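Long-range contacts in nisin immunity protein (Lactococcus lactis subsp. lactis, PDB 5XHB), which is involved in the immunity of lactococcal cells against exogenously supplied nisin: residues K43-K48 / L72-E77; F28-E33 / Y91-P96; N66-V71 / L106-F111; D156-V161 / G197-I202. One frame throughout, in Å; residues are numbered along the deposited sequence.

Contact 1 (K43-K48 / L72-E77); sequences KVKFYK and LNNIYE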
loop_
_atom_site.group_PDB
_atom_site.type_symbol
_atom_site.label_atom_id
_atom_site.label_comp_id
_atom_site.label_asym_id
_atom_site.label_seq_id
_atom_site.Cartn_x
_atom_site.Cartn_y
_atom_site.Cartn_z
ATOM N N LYS A 43 11.716 23.139 7.460
ATOM C CA LYS A 43 11.796 23.809 6.170
ATOM C C LYS A 43 10.501 24.549 5.910
ATOM O O LYS A 43 10.477 25.555 5.208
ATOM C CB LYS A 43 12.061 22.812 5.040
ATOM C CG LYS A 43 13.492 22.300 4.967
ATOM C CD LYS A 43 14.465 23.414 4.599
ATOM C CE LYS A 43 15.911 22.928 4.654
ATOM N NZ LYS A 43 16.909 24.008 4.359
ATOM N N VAL A 44 9.413 24.021 6.467
ATOM C CA VAL A 44 8.082 24.615 6.325
ATOM C C VAL A 44 7.309 24.472 7.616
ATOM O O VAL A 44 7.216 23.371 8.154
ATOM C CB VAL A 44 7.228 23.944 5.230
ATOM C CG1 VAL A 44 5.980 24.767 4.962
ATOM C CG2 VAL A 44 8.014 23.761 3.974
ATOM N N LYS A 45 6.731 25.567 8.097
ATOM C CA LYS A 45 5.857 25.492 9.253
ATOM C C LYS A 45 4.391 25.449 8.824
ATOM O O LYS A 45 3.945 26.262 8.017
ATOM C CB LYS A 45 6.116 26.672 10.191
ATOM C CG LYS A 45 7.499 26.642 10.835
ATOM C CD LYS A 45 7.659 27.790 11.829
ATOM C CE LYS A 45 9.050 27.818 12.455
ATOM N NZ LYS A 45 9.255 29.057 13.276
ATOM N N PHE A 46 3.662 24.461 9.333
ATOM C CA PHE A 46 2.221 24.358 9.131
ATOM C C PHE A 46 1.653 23.447 10.208
ATOM O O PHE A 46 2.392 22.685 10.830
ATOM C CB PHE A 46 1.884 23.818 7.736
ATOM C CG PHE A 46 2.008 22.321 7.620
ATOM C CD1 PHE A 46 3.247 21.724 7.447
ATOM C CD2 PHE A 46 0.885 21.513 7.697
ATOM C CE1 PHE A 46 3.360 20.339 7.352
ATOM C CE2 PHE A 46 0.992 20.125 7.603
ATOM C CZ PHE A 46 2.230 19.544 7.439
ATOM N N TYR A 47 0.340 23.515 10.405
ATOM C CA TYR A 47 -0.348 22.697 11.391
ATOM C C TYR A 47 -1.701 22.292 10.827
ATOM O O TYR A 47 -2.512 23.146 10.474
ATOM C CB TYR A 47 -0.517 23.470 12.708
ATOM C CG TYR A 47 -1.136 22.683 13.835
ATOM C CD1 TYR A 47 -2.514 22.537 13.938
ATOM C CD2 TYR A 47 -0.340 22.087 14.806
ATOM C CE1 TYR A 47 -3.083 21.812 14.969
ATOM C CE2 TYR A 47 -0.904 21.362 15.847
ATOM C CZ TYR A 47 -2.275 21.231 15.923
ATOM O OH TYR A 47 -2.849 20.516 16.944
ATOM N N LYS A 48 -1.950 20.992 10.742
ATOM C CA LYS A 48 -3.215 20.505 10.223
ATOM C C LYS A 48 -3.723 19.342 11.065
ATOM O O LYS A 48 -2.988 18.407 11.353
ATOM C CB LYS A 48 -3.054 20.086 8.753
ATOM C CG LYS A 48 -4.301 19.465 8.125
ATOM C CD LYS A 48 -5.432 20.475 7.990
ATOM C CE LYS A 48 -6.447 20.022 6.941
ATOM N NZ LYS A 48 -7.741 20.767 7.025
ATOM N N LEU A 72 -0.786 16.890 11.867
ATOM C CA LEU A 72 0.280 17.041 10.881
ATOM C C LEU A 72 0.976 18.365 11.121
ATOM O O LEU A 72 0.344 19.420 11.077
ATOM C CB LEU A 72 -0.275 16.992 9.448
ATOM C CG LEU A 72 -1.395 15.983 9.197
ATOM C CD1 LEU A 72 -1.890 16.087 7.761
ATOM C CD2 LEU A 72 -0.892 14.605 9.477
ATOM N N ASN A 73 2.275 18.322 11.370
ATOM C CA ASN A 73 2.947 19.501 11.894
ATOM C C ASN A 73 4.367 19.660 11.378
ATOM O O ASN A 73 5.278 18.966 11.845
ATOM C CB ASN A 73 2.955 19.433 13.418
ATOM C CG ASN A 73 3.333 20.752 14.068
ATOM O OD1 ASN A 73 3.247 21.826 13.455
ATOM N ND2 ASN A 73 3.746 20.678 15.326
ATOM N N ASN A 74 4.523 20.569 10.412
ATOM C CA ASN A 74 5.804 20.982 9.845
ATOM C C ASN A 74 6.469 19.948 8.961
ATOM O O ASN A 74 6.261 18.751 9.120
ATOM C CB ASN A 74 6.780 21.376 10.947
ATOM C CG ASN A 74 6.197 22.409 11.876
ATOM O OD1 ASN A 74 5.370 23.218 11.471
ATOM N ND2 ASN A 74 6.609 22.375 13.132
ATOM N N ILE A 75 7.264 20.449 8.022
ATOM C CA ILE A 75 8.159 19.621 7.219
ATOM C C ILE A 75 9.582 19.929 7.649
ATOM O O ILE A 75 9.947 21.101 7.785
ATOM C CB ILE A 75 7.986 19.887 5.705
ATOM C CG1 ILE A 75 6.589 19.471 5.260
ATOM C CG2 ILE A 75 9.056 19.143 4.886
ATOM C CD1 ILE A 75 6.363 19.514 3.775
ATOM N N TYR A 76 10.367 18.880 7.881
ATOM C CA TYR A 76 11.756 18.985 8.311
ATOM C C TYR A 76 12.718 18.364 7.314
ATOM O O TYR A 76 12.351 17.445 6.577
ATOM C CB TYR A 76 11.961 18.273 9.645
ATOM C CG TYR A 76 11.087 18.775 10.743
ATOM C CD1 TYR A 76 9.772 18.348 10.856
ATOM C CD2 TYR A 76 11.572 19.672 11.679
ATOM C CE1 TYR A 76 8.963 18.805 11.869
ATOM C CE2 TYR A 76 10.763 20.139 12.698
ATOM C CZ TYR A 76 9.464 19.706 12.784
ATOM O OH TYR A 76 8.653 20.164 13.794
ATOM N N GLU A 77 13.963 18.820 7.325
ATOM C CA GLU A 77 14.994 18.089 6.607
ATOM C C GLU A 77 15.656 17.105 7.562
ATOM O O GLU A 77 16.012 17.474 8.685
ATOM C CB GLU A 77 16.028 19.037 5.996
ATOM C CG GLU A 77 17.054 18.306 5.135
ATOM C CD GLU A 77 18.047 19.247 4.484
ATOM O OE1 GLU A 77 18.069 20.438 4.861
ATOM O OE2 GLU A 77 18.808 18.792 3.600
#
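K43 and V44 form a classic beta bulge opposite I75, on the antiparallel pair of strands that 44-48 and 72-77 make. The carbonyl oxygen of I75 takes both amides of the bulge: K43 N at 2.7 Å, nearly straight at 177°, and V44 N at 3.2 Å. A second irregularity follows at once, because the register slips by one residue between the V44–I75 and Y47–N73 pairs. K45 and F46 together face N74, the extra residue lying on strand 44-48. The positive phi of N74 (72°) is one that asparagine tolerates better than most residues, and its OD1 accepts from F46 N at 3.0 Å in the plane of the amide carbonyl, whereas N74 N gives F46 O only a weak bond. The other end of the same amide, ND2, donates to Y76 OH at 3.1 Å, so both ends of the group are tied down. F46 has CG between its backbone N and carbonyl carbon (chi1 80°), which turns the ring back across the partner strand. There CE1 comes 3.3 Å from N74 N, and CE2 lies 3.9 Å from L72 CB. At the exposed end, K43 and E77 run side by side in a long salt bridge, NZ to OE1 3.8 Å. On its far edge, strand 72-77 pairs with strand 83-87, whose M85 receives F46 and I75; F20 and Y22 of strand 19-22 also meet I75.

Contact 2 (F28-E33 / Y91-P96); sequences FVTDKE and YYKILP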
loop_
_atom_site.group_PDB
_atom_site.type_symbol
_atom_site.label_atom_id
_atom_site.label_comp_id
_atom_site.label_asym_id
_atom_site.label_seq_id
_atom_site.Cartn_x
_atom_site.Cartn_y
_atom_site.Cartn_z
ATOM N N PHE A 28 3.813 12.301 -1.085
ATOM C CA PHE A 28 2.977 11.617 -0.105
ATOM C C PHE A 28 3.735 11.330 1.190
ATOM O O PHE A 28 4.958 11.240 1.208
ATOM C CB PHE A 28 2.374 10.322 -0.679
ATOM C CG PHE A 28 3.371 9.196 -0.933
ATOM C CD1 PHE A 28 4.266 9.254 -1.991
ATOM C CD2 PHE A 28 3.343 8.046 -0.149
ATOM C CE1 PHE A 28 5.153 8.195 -2.240
ATOM C CE2 PHE A 28 4.208 6.980 -0.383
ATOM C CZ PHE A 28 5.113 7.047 -1.432
ATOM N N VAL A 29 2.998 11.239 2.291
ATOM C CA VAL A 29 3.590 10.796 3.551
ATOM C C VAL A 29 3.748 9.279 3.522
ATOM O O VAL A 29 2.773 8.547 3.325
ATOM C CB VAL A 29 2.734 11.182 4.770
ATOM C CG1 VAL A 29 3.520 10.959 6.067
ATOM C CG2 VAL A 29 2.278 12.647 4.660
ATOM N N THR A 30 4.974 8.815 3.729
ATOM C CA THR A 30 5.274 7.392 3.730
ATOM C C THR A 30 5.125 6.782 5.113
ATOM O O THR A 30 4.934 7.492 6.101
ATOM C CB THR A 30 6.708 7.103 3.287
ATOM O OG1 THR A 30 7.591 7.524 4.334
ATOM C CG2 THR A 30 7.055 7.856 1.997
ATOM N N ASP A 31 5.275 5.459 5.175
ATOM C CA ASP A 31 5.251 4.740 6.445
ATOM C C ASP A 31 6.669 4.564 7.007
ATOM O O ASP A 31 6.880 3.796 7.954
ATOM C CB ASP A 31 4.590 3.372 6.265
ATOM C CG ASP A 31 4.082 2.788 7.593
ATOM O OD1 ASP A 31 3.529 3.552 8.405
ATOM O OD2 ASP A 31 4.243 1.566 7.814
ATOM N N LYS A 32 7.640 5.258 6.410
ATOM C CA LYS A 32 9.031 5.226 6.881
ATOM C C LYS A 32 9.249 6.202 8.032
ATOM O O LYS A 32 9.351 7.400 7.809
ATOM C CB LYS A 32 9.995 5.568 5.738
ATOM C CG LYS A 32 9.924 4.604 4.572
ATOM C CD LYS A 32 10.731 3.315 4.843
ATOM C CE LYS A 32 10.652 2.375 3.632
ATOM N NZ LYS A 32 11.653 1.244 3.634
ATOM N N GLU A 33 9.341 5.698 9.259
ATOM C CA GLU A 33 9.503 6.598 10.399
ATOM C C GLU A 33 10.947 7.065 10.513
ATOM O O GLU A 33 11.884 6.294 10.288
ATOM C CB GLU A 33 9.053 5.916 11.701
ATOM C CG GLU A 33 9.334 6.744 12.949
ATOM C CD GLU A 33 8.808 6.110 14.230
ATOM O OE1 GLU A 33 8.252 4.993 14.175
ATOM O OE2 GLU A 33 8.951 6.745 15.294
ATOM N N TYR A 91 7.910 11.314 13.330
ATOM C CA TYR A 91 8.292 11.927 12.061
ATOM C C TYR A 91 8.284 10.866 10.973
ATOM O O TYR A 91 8.794 9.763 11.176
ATOM C CB TYR A 91 9.677 12.555 12.146
ATOM C CG TYR A 91 9.819 13.582 13.248
ATOM C CD1 TYR A 91 10.118 13.195 14.548
ATOM C CD2 TYR A 91 9.677 14.936 12.980
ATOM C CE1 TYR A 91 10.265 14.126 15.553
ATOM C CE2 TYR A 91 9.823 15.878 13.983
ATOM C CZ TYR A 91 10.116 15.465 15.268
ATOM O OH TYR A 91 10.261 16.400 16.270
ATOM N N TYR A 92 7.709 11.192 9.820
ATOM C CA TYR A 92 7.650 10.220 8.740
ATOM C C TYR A 92 8.171 10.839 7.464
ATOM O O TYR A 92 7.840 11.981 7.145
ATOM C CB TYR A 92 6.220 9.704 8.554
ATOM C CG TYR A 92 5.807 8.715 9.616
ATOM C CD1 TYR A 92 5.204 9.140 10.793
ATOM C CD2 TYR A 92 6.036 7.348 9.445
ATOM C CE1 TYR A 92 4.842 8.229 11.776
ATOM C CE2 TYR A 92 5.664 6.436 10.413
ATOM C CZ TYR A 92 5.072 6.883 11.576
ATOM O OH TYR A 92 4.707 5.983 12.546
ATOM N N LYS A 93 9.002 10.082 6.751
ATOM C CA LYS A 93 9.582 10.549 5.497
ATOM C C LYS A 93 8.480 10.872 4.505
ATOM O O LYS A 93 7.456 10.193 4.481
ATOM C CB LYS A 93 10.519 9.477 4.912
ATOM C CG LYS A 93 11.316 9.921 3.678
ATOM C CD LYS A 93 12.179 8.755 3.101
ATOM C CE LYS A 93 13.291 8.330 4.041
ATOM N NZ LYS A 93 14.047 7.102 3.562
ATOM N N ILE A 94 8.684 11.916 3.708
ATOM C CA ILE A 94 7.791 12.192 2.592
ATOM C C ILE A 94 8.573 11.926 1.305
ATOM O O ILE A 94 9.796 12.077 1.276
ATOM C CB ILE A 94 7.241 13.640 2.595
ATOM C CG1 ILE A 94 8.376 14.669 2.493
ATOM C CG2 ILE A 94 6.332 13.884 3.816
ATOM C CD1 ILE A 94 7.906 16.069 2.123
ATOM N N LEU A 95 7.864 11.513 0.261
ATOM C CA LEU A 95 8.482 11.195 -1.024
ATOM C C LEU A 95 7.639 11.771 -2.147
ATOM O O LEU A 95 6.440 11.956 -1.981
ATOM C CB LEU A 95 8.617 9.669 -1.199
ATOM C CG LEU A 95 9.686 8.913 -0.399
ATOM C CD1 LEU A 95 9.584 7.402 -0.630
ATOM C CD2 LEU A 95 11.107 9.420 -0.731
ATOM N N PRO A 96 8.257 12.042 -3.305
ATOM C CA PRO A 96 7.474 12.440 -4.482
ATOM C C PRO A 96 6.485 11.337 -4.857
ATOM O O PRO A 96 6.747 10.164 -4.588
ATOM C CB PRO A 96 8.529 12.620 -5.591
ATOM C CG PRO A 96 9.865 12.594 -4.902
ATOM C CD PRO A 96 9.697 11.901 -3.588
HETATM O O HOH W 1 9.704 9.448 14.858
HETATM O O HOH W 2 5.864 3.810 12.620
#
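T30 reaches K93 through both its backbone and its side chain. Among the hydrogen bonds, K93 O accepts T30 N at 2.9 Å nearly in line with its C=O, and T30 OG1 at 2.7 Å from above the carbonyl plane. The hydroxyl stands between its own backbone N and carbonyl carbon (chi1 72°), where it can also accept from K32 N at 3.1 Å. That closes an ST turn, a role for which threonine's short hydroxyl is well suited. F28 and L95 exchange a pair of backbone bonds, and K32 O takes K93 N. The turn lies where strand 25-33 bends at D31: the register against strand 90-96 shifts by two between V29–I94 and E33–Y92, a beta bulge between adjacent strands of the large antiparallel sheet. Apolar contacts group on its two sides. V29 CG1 touches Y92 CB at 3.9 Å, crossing it at about a right angle, while T30 CG2 meets L95 CD1 at 3.7 Å. The F28 ring brings its edge to P96 O, CE1 to O 3.5 Å. Water-mediated links finish the exposed end: one water joins E33 OE2 to Y91 N, and another lies between E33 OE1 and Y92 OH, the hydroxyl being bonded to R90 as well.

Contact 3 (N66-V71 / L106-F111); sequences NSVTLV and LRLQNF. With SO4 (sulfate ion), chain B.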
loop_
_atom_site.group_PDB
_atom_site.type_symbol
_atom_site.label_atom_id
_atom_site.label_comp_id
_atom_site.label_asym_id
_atom_site.label_seq_id
_atom_site.Cartn_x
_atom_site.Cartn_y
_atom_site.Cartn_z
ATOM N N ASN A 66 -14.251 4.320 16.014
ATOM C CA ASN A 66 -13.154 3.752 15.240
ATOM C C ASN A 66 -12.333 4.822 14.526
ATOM O O ASN A 66 -11.866 4.611 13.409
ATOM C CB ASN A 66 -13.683 2.739 14.216
ATOM C CG ASN A 66 -13.735 1.320 14.765
ATOM O OD1 ASN A 66 -13.863 1.114 15.972
ATOM N ND2 ASN A 66 -13.627 0.334 13.876
ATOM N N SER A 67 -12.155 5.972 15.165
ATOM C CA SER A 67 -11.414 7.052 14.524
ATOM C C SER A 67 -10.052 7.270 15.171
ATOM O O SER A 67 -9.834 6.916 16.331
ATOM C CB SER A 67 -12.216 8.351 14.558
ATOM O OG SER A 67 -12.146 8.959 15.833
ATOM N N VAL A 68 -9.134 7.845 14.401
ATOM C CA VAL A 68 -7.853 8.272 14.940
ATOM C C VAL A 68 -7.643 9.729 14.543
ATOM O O VAL A 68 -8.013 10.141 13.441
ATOM C CB VAL A 68 -6.690 7.379 14.449
ATOM C CG1 VAL A 68 -6.598 7.401 12.946
ATOM C CG2 VAL A 68 -5.374 7.826 15.063
ATOM N N THR A 69 -7.098 10.514 15.467
ATOM C CA THR A 69 -6.839 11.927 15.229
ATOM C C THR A 69 -5.371 12.125 14.890
ATOM O O THR A 69 -4.488 11.676 15.620
ATOM C CB THR A 69 -7.203 12.788 16.449
ATOM O OG1 THR A 69 -8.568 12.546 16.806
ATOM C CG2 THR A 69 -7.009 14.263 16.142
ATOM N N LEU A 70 -5.116 12.776 13.762
ATOM C CA LEU A 70 -3.749 13.032 13.331
ATOM C C LEU A 70 -3.440 14.511 13.364
ATOM O O LEU A 70 -4.166 15.328 12.793
ATOM C CB LEU A 70 -3.515 12.502 11.922
ATOM C CG LEU A 70 -3.760 11.023 11.666
ATOM C CD1 LEU A 70 -3.493 10.754 10.196
ATOM C CD2 LEU A 70 -2.882 10.151 12.559
ATOM N N VAL A 71 -2.359 14.861 14.038
ATOM C CA VAL A 71 -1.853 16.220 13.944
ATOM C C VAL A 71 -0.630 16.242 13.024
ATOM O O VAL A 71 0.418 15.667 13.355
ATOM C CB VAL A 71 -1.500 16.781 15.331
ATOM C CG1 VAL A 71 -0.732 18.085 15.198
ATOM C CG2 VAL A 71 -2.777 16.984 16.130
ATOM N N LEU A 106 1.801 6.147 4.646
ATOM C CA LEU A 106 1.589 6.153 6.091
ATOM C C LEU A 106 0.435 5.244 6.500
ATOM O O LEU A 106 -0.650 5.330 5.927
ATOM C CB LEU A 106 1.314 7.589 6.559
ATOM C CG LEU A 106 1.068 7.756 8.061
ATOM C CD1 LEU A 106 2.320 7.371 8.837
ATOM C CD2 LEU A 106 0.627 9.184 8.380
ATOM N N ARG A 107 0.671 4.388 7.489
ATOM C CA ARG A 107 -0.366 3.503 8.006
ATOM C C ARG A 107 -1.066 4.105 9.228
ATOM O O ARG A 107 -0.422 4.483 10.201
ATOM C CB ARG A 107 0.218 2.136 8.380
ATOM C CG ARG A 107 0.826 1.358 7.216
ATOM C CD ARG A 107 -0.105 1.340 6.026
ATOM N NE ARG A 107 0.185 0.258 5.078
ATOM C CZ ARG A 107 0.313 0.437 3.766
ATOM N NH1 ARG A 107 0.216 1.661 3.252
ATOM N NH2 ARG A 107 0.537 -0.601 2.969
ATOM N N LEU A 108 -2.389 4.176 9.154
ATOM C CA LEU A 108 -3.227 4.684 10.236
ATOM C C LEU A 108 -3.027 3.890 11.525
ATOM O O LEU A 108 -3.076 4.437 12.629
ATOM C CB LEU A 108 -4.682 4.616 9.798
ATOM C CG LEU A 108 -5.627 5.803 9.888
ATOM C CD1 LEU A 108 -4.943 7.113 9.531
ATOM C CD2 LEU A 108 -6.796 5.520 8.953
ATOM N N GLN A 109 -2.776 2.594 11.367
ATOM C CA GLN A 109 -2.645 1.676 12.492
ATOM C C GLN A 109 -1.486 2.037 13.404
ATOM O O GLN A 109 -1.470 1.634 14.565
ATOM C CB GLN A 109 -2.479 0.235 11.993
ATOM C CG GLN A 109 -3.743 -0.375 11.385
ATOM C CD GLN A 109 -4.030 0.091 9.956
ATOM O OE1 GLN A 109 -3.216 0.775 9.322
ATOM N NE2 GLN A 109 -5.196 -0.289 9.443
ATOM N N ASN A 110 -0.516 2.788 12.888
ATOM C CA ASN A 110 0.596 3.272 13.710
ATOM C C ASN A 110 0.137 4.058 14.940
ATOM O O ASN A 110 0.829 4.103 15.957
ATOM C CB ASN A 110 1.535 4.169 12.893
ATOM C CG ASN A 110 2.222 3.431 11.757
ATOM O OD1 ASN A 110 2.146 2.212 11.661
ATOM N ND2 ASN A 110 2.905 4.177 10.891
ATOM N N PHE A 111 -1.015 4.709 14.828
ATOM C CA PHE A 111 -1.477 5.617 15.869
ATOM C C PHE A 111 -2.694 5.060 16.610
ATOM O O PHE A 111 -3.424 5.813 17.255
ATOM C CB PHE A 111 -1.794 6.980 15.256
ATOM C CG PHE A 111 -0.722 7.470 14.326
ATOM C CD1 PHE A 111 0.371 8.170 14.815
ATOM C CD2 PHE A 111 -0.790 7.198 12.970
ATOM C CE1 PHE A 111 1.375 8.604 13.964
ATOM C CE2 PHE A 111 0.217 7.624 12.105
ATOM C CZ PHE A 111 1.298 8.324 12.604
HETATM S S SO4 B . 0.401 1.351 -0.462
HETATM O O1 SO4 B . 1.448 1.420 -1.503
HETATM O O2 SO4 B . 0.451 0.052 0.202
HETATM O O3 SO4 B . 0.600 2.398 0.540
HETATM O O4 SO4 B . -0.883 1.528 -1.131
#
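V68 and F111 mark the nearest approach of the two backbones, with their CA atoms 7.0 Å apart, so strand 67-71 and the 3-10 turn 108-110 share no hydrogen bond and meet mainly through side chains. Within the turn, F111 N bonds to L108 O, which brings L108 and F111 to the strand together. The branches of V68 divide between them: CG1, set between the backbone N and carbonyl carbon (chi1 59°), touches L108 CG at 3.6 Å, while CG2 lies 3.7 Å from F111 CB and also reaches F111 O. L70 serves both as well. Its CD1 meets L108 CD1 at 4.0 Å, and its CD2 sits over one face of the F111 ring, 4.0 Å from the centroid and 25° off the normal, a CH-pi contact; N110 CB lies over the opposite face. Valine and leucine suit these places because each offers two methyls, one for L108 and one for F111. The strand is paired through V68 and L70 with strand 39-53, whose V52 also touches L108, and F111 reaches I87 of strand 83-87.

Contact 4 (D156-V161 / G197-I202); sequences DVLAEV and GEIHSI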
loop_
_atom_site.group_PDB
_atom_site.type_symbol
_atom_site.label_atom_id
_atom_site.label_comp_id
_atom_site.label_asym_id
_atom_site.label_seq_id
_atom_site.Cartn_x
_atom_site.Cartn_y
_atom_site.Cartn_z
ATOM N N ASP A 156 7.469 -9.128 -2.194
ATOM C CA ASP A 156 7.503 -10.394 -1.458
ATOM C C ASP A 156 7.534 -11.532 -2.451
ATOM O O ASP A 156 7.411 -11.324 -3.659
ATOM C CB ASP A 156 6.280 -10.524 -0.533
ATOM C CG ASP A 156 6.475 -11.555 0.587
ATOM O OD1 ASP A 156 7.582 -12.121 0.754
ATOM O OD2 ASP A 156 5.493 -11.786 1.319
ATOM N N VAL A 157 7.714 -12.745 -1.951
ATOM C CA VAL A 157 7.540 -13.899 -2.804
ATOM C C VAL A 157 6.570 -14.839 -2.086
ATOM O O VAL A 157 6.648 -15.030 -0.867
ATOM C CB VAL A 157 8.882 -14.573 -3.130
ATOM C CG1 VAL A 157 9.592 -15.014 -1.867
ATOM C CG2 VAL A 157 8.704 -15.716 -4.142
ATOM N N LEU A 158 5.614 -15.361 -2.841
ATOM C CA LEU A 158 4.650 -16.301 -2.302
ATOM C C LEU A 158 5.256 -17.707 -2.309
ATOM O O LEU A 158 5.314 -18.365 -1.263
ATOM C CB LEU A 158 3.347 -16.253 -3.109
ATOM C CG LEU A 158 2.539 -14.958 -2.914
ATOM C CD1 LEU A 158 1.393 -14.827 -3.926
ATOM C CD2 LEU A 158 1.980 -14.915 -1.502
ATOM N N ALA A 159 5.729 -18.143 -3.479
ATOM C CA ALA A 159 6.248 -19.496 -3.663
ATOM C C ALA A 159 5.241 -20.527 -3.139
ATOM O O ALA A 159 5.541 -21.341 -2.261
ATOM C CB ALA A 159 7.616 -19.656 -2.981
ATOM N N GLU A 160 4.037 -20.455 -3.688
ATOM C CA GLU A 160 2.923 -21.283 -3.263
ATOM C C GLU A 160 2.350 -21.958 -4.465
ATOM O O GLU A 160 2.625 -21.568 -5.594
ATOM C CB GLU A 160 1.818 -20.460 -2.580
ATOM C CG GLU A 160 2.172 -19.942 -1.215
ATOM C CD GLU A 160 2.031 -21.011 -0.171
ATOM O OE1 GLU A 160 1.151 -21.885 -0.347
ATOM O OE2 GLU A 160 2.787 -20.978 0.822
ATOM N N VAL A 161 1.541 -22.975 -4.202
ATOM C CA VAL A 161 0.830 -23.693 -5.233
ATOM C C VAL A 161 -0.632 -23.775 -4.828
ATOM O O VAL A 161 -0.942 -24.003 -3.652
ATOM C CB VAL A 161 1.374 -25.121 -5.424
ATOM C CG1 VAL A 161 0.519 -25.863 -6.435
ATOM C CG2 VAL A 161 2.853 -25.098 -5.847
ATOM N N GLY A 197 4.524 -16.840 -7.726
ATOM C CA GLY A 197 5.891 -16.417 -7.481
ATOM C C GLY A 197 5.986 -15.096 -6.731
ATOM O O GLY A 197 5.409 -14.935 -5.654
ATOM N N GLU A 198 6.715 -14.146 -7.313
ATOM C CA GLU A 198 6.967 -12.869 -6.650
ATOM C C GLU A 198 5.775 -11.933 -6.750
ATOM O O GLU A 198 4.946 -12.065 -7.647
ATOM C CB GLU A 198 8.196 -12.195 -7.257
ATOM C CG GLU A 198 9.454 -13.006 -7.097
ATOM C CD GLU A 198 10.677 -12.313 -7.664
ATOM O OE1 GLU A 198 10.543 -11.286 -8.373
ATOM O OE2 GLU A 198 11.783 -12.814 -7.402
ATOM N N ILE A 199 5.719 -10.974 -5.833
ATOM C CA ILE A 199 4.789 -9.856 -5.946
ATOM C C ILE A 199 5.608 -8.576 -6.094
ATOM O O ILE A 199 6.590 -8.374 -5.377
ATOM C CB ILE A 199 3.839 -9.767 -4.729
ATOM C CG1 ILE A 199 2.833 -10.922 -4.802
ATOM C CG2 ILE A 199 3.075 -8.438 -4.743
ATOM C CD1 ILE A 199 2.083 -11.155 -3.560
ATOM N N HIS A 200 5.240 -7.763 -7.081
ATOM C CA HIS A 200 5.887 -6.476 -7.309
ATOM C C HIS A 200 4.857 -5.385 -7.352
ATOM O O HIS A 200 3.723 -5.602 -7.779
ATOM C CB HIS A 200 6.650 -6.445 -8.638
ATOM C CG HIS A 200 7.884 -7.287 -8.662
ATOM N ND1 HIS A 200 9.148 -6.745 -8.731
ATOM C CD2 HIS A 200 8.052 -8.633 -8.651
ATOM C CE1 HIS A 200 10.044 -7.717 -8.769
ATOM N NE2 HIS A 200 9.404 -8.871 -8.720
ATOM N N SER A 201 5.276 -4.193 -6.938
ATOM C CA SER A 201 4.522 -2.978 -7.227
ATOM C C SER A 201 4.416 -2.774 -8.731
ATOM O O SER A 201 5.216 -3.312 -9.495
ATOM C CB SER A 201 5.228 -1.763 -6.602
ATOM O OG SER A 201 5.462 -1.992 -5.225
ATOM N N ILE A 202 3.451 -1.964 -9.151
ATOM C CA ILE A 202 3.379 -1.537 -10.538
ATOM C C ILE A 202 3.734 -0.041 -10.555
ATOM O O ILE A 202 3.194 0.730 -9.769
ATOM C CB ILE A 202 1.991 -1.804 -11.120
ATOM C CG1 ILE A 202 1.779 -3.316 -11.267
ATOM C CG2 ILE A 202 1.793 -1.097 -12.458
ATOM C CD1 ILE A 202 0.367 -3.673 -11.588
#
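L158 packs beside G197 of the partner strand and reaches I199. Its CB lies 3.5 Å from G197 O, the same oxygen that accepts L158 N at 2.9 Å from above the carbonyl plane. CG is set anti to the carbonyl carbon (chi1 -70°) and comes 3.9 Å from I199 CD1; beyond it, CD1 ends 3.8 Å from that methyl, the two side chains crossing obliquely. Leucine's forked end thus meets the long CD1 arm of isoleucine, both apolar, and Y196 and F211 add further apolar surface. At the other end of the pairing, I199 N donates to D156 O at 2.8 Å, almost straight, while the return bond from D156 N is weak. V157 and E198 form a non-hydrogen-bonded pair on the other side of the sheet, V157 CG2 lying alongside G197 O. G197, lacking a CB, accommodates an unusual backbone (phi -105°, psi -125°) just where A159 and E160 make a G1 bulge facing Y196. In the C-terminal Spa1-family domain this joins edge strand 151-165 to strand 191-202. E198 OE1 accepts H200 NE2 at 2.7 Å on its anti side, and H200 ND1 bonds to the carbonyl oxygen of G152. With an acceptor at each ring nitrogen, the imidazole is probably doubly protonated, and the nearby carboxylate would stabilise that positive charge.

Contacts 1 and 2 lie within one antiparallel sheet, contact 3 packs a loop with a 3-10 turn against it, and contact 4 belongs to a second sheet on the other side of the chain's centre. Contact 1 is nested inside the chain loop closed by contact 2, and the two touch where Y76 CE1 meets Y91 CE2 at 3.7 Å, the rings edge to face. Contacts 2 and 3 are tied by V29 O and L106 N, 2.9 Å apart and probably hydrogen-bonded. Strand 67-78 carries contact 3 directly into contact 1. R107, in segment 106-111 but not touching the strand, grips a sulfate ion, probably from the crystallisation liquor, that T208 also binds. Contact 4 remains separate, its nearest atoms about 10 Å from contacts 2 and 3.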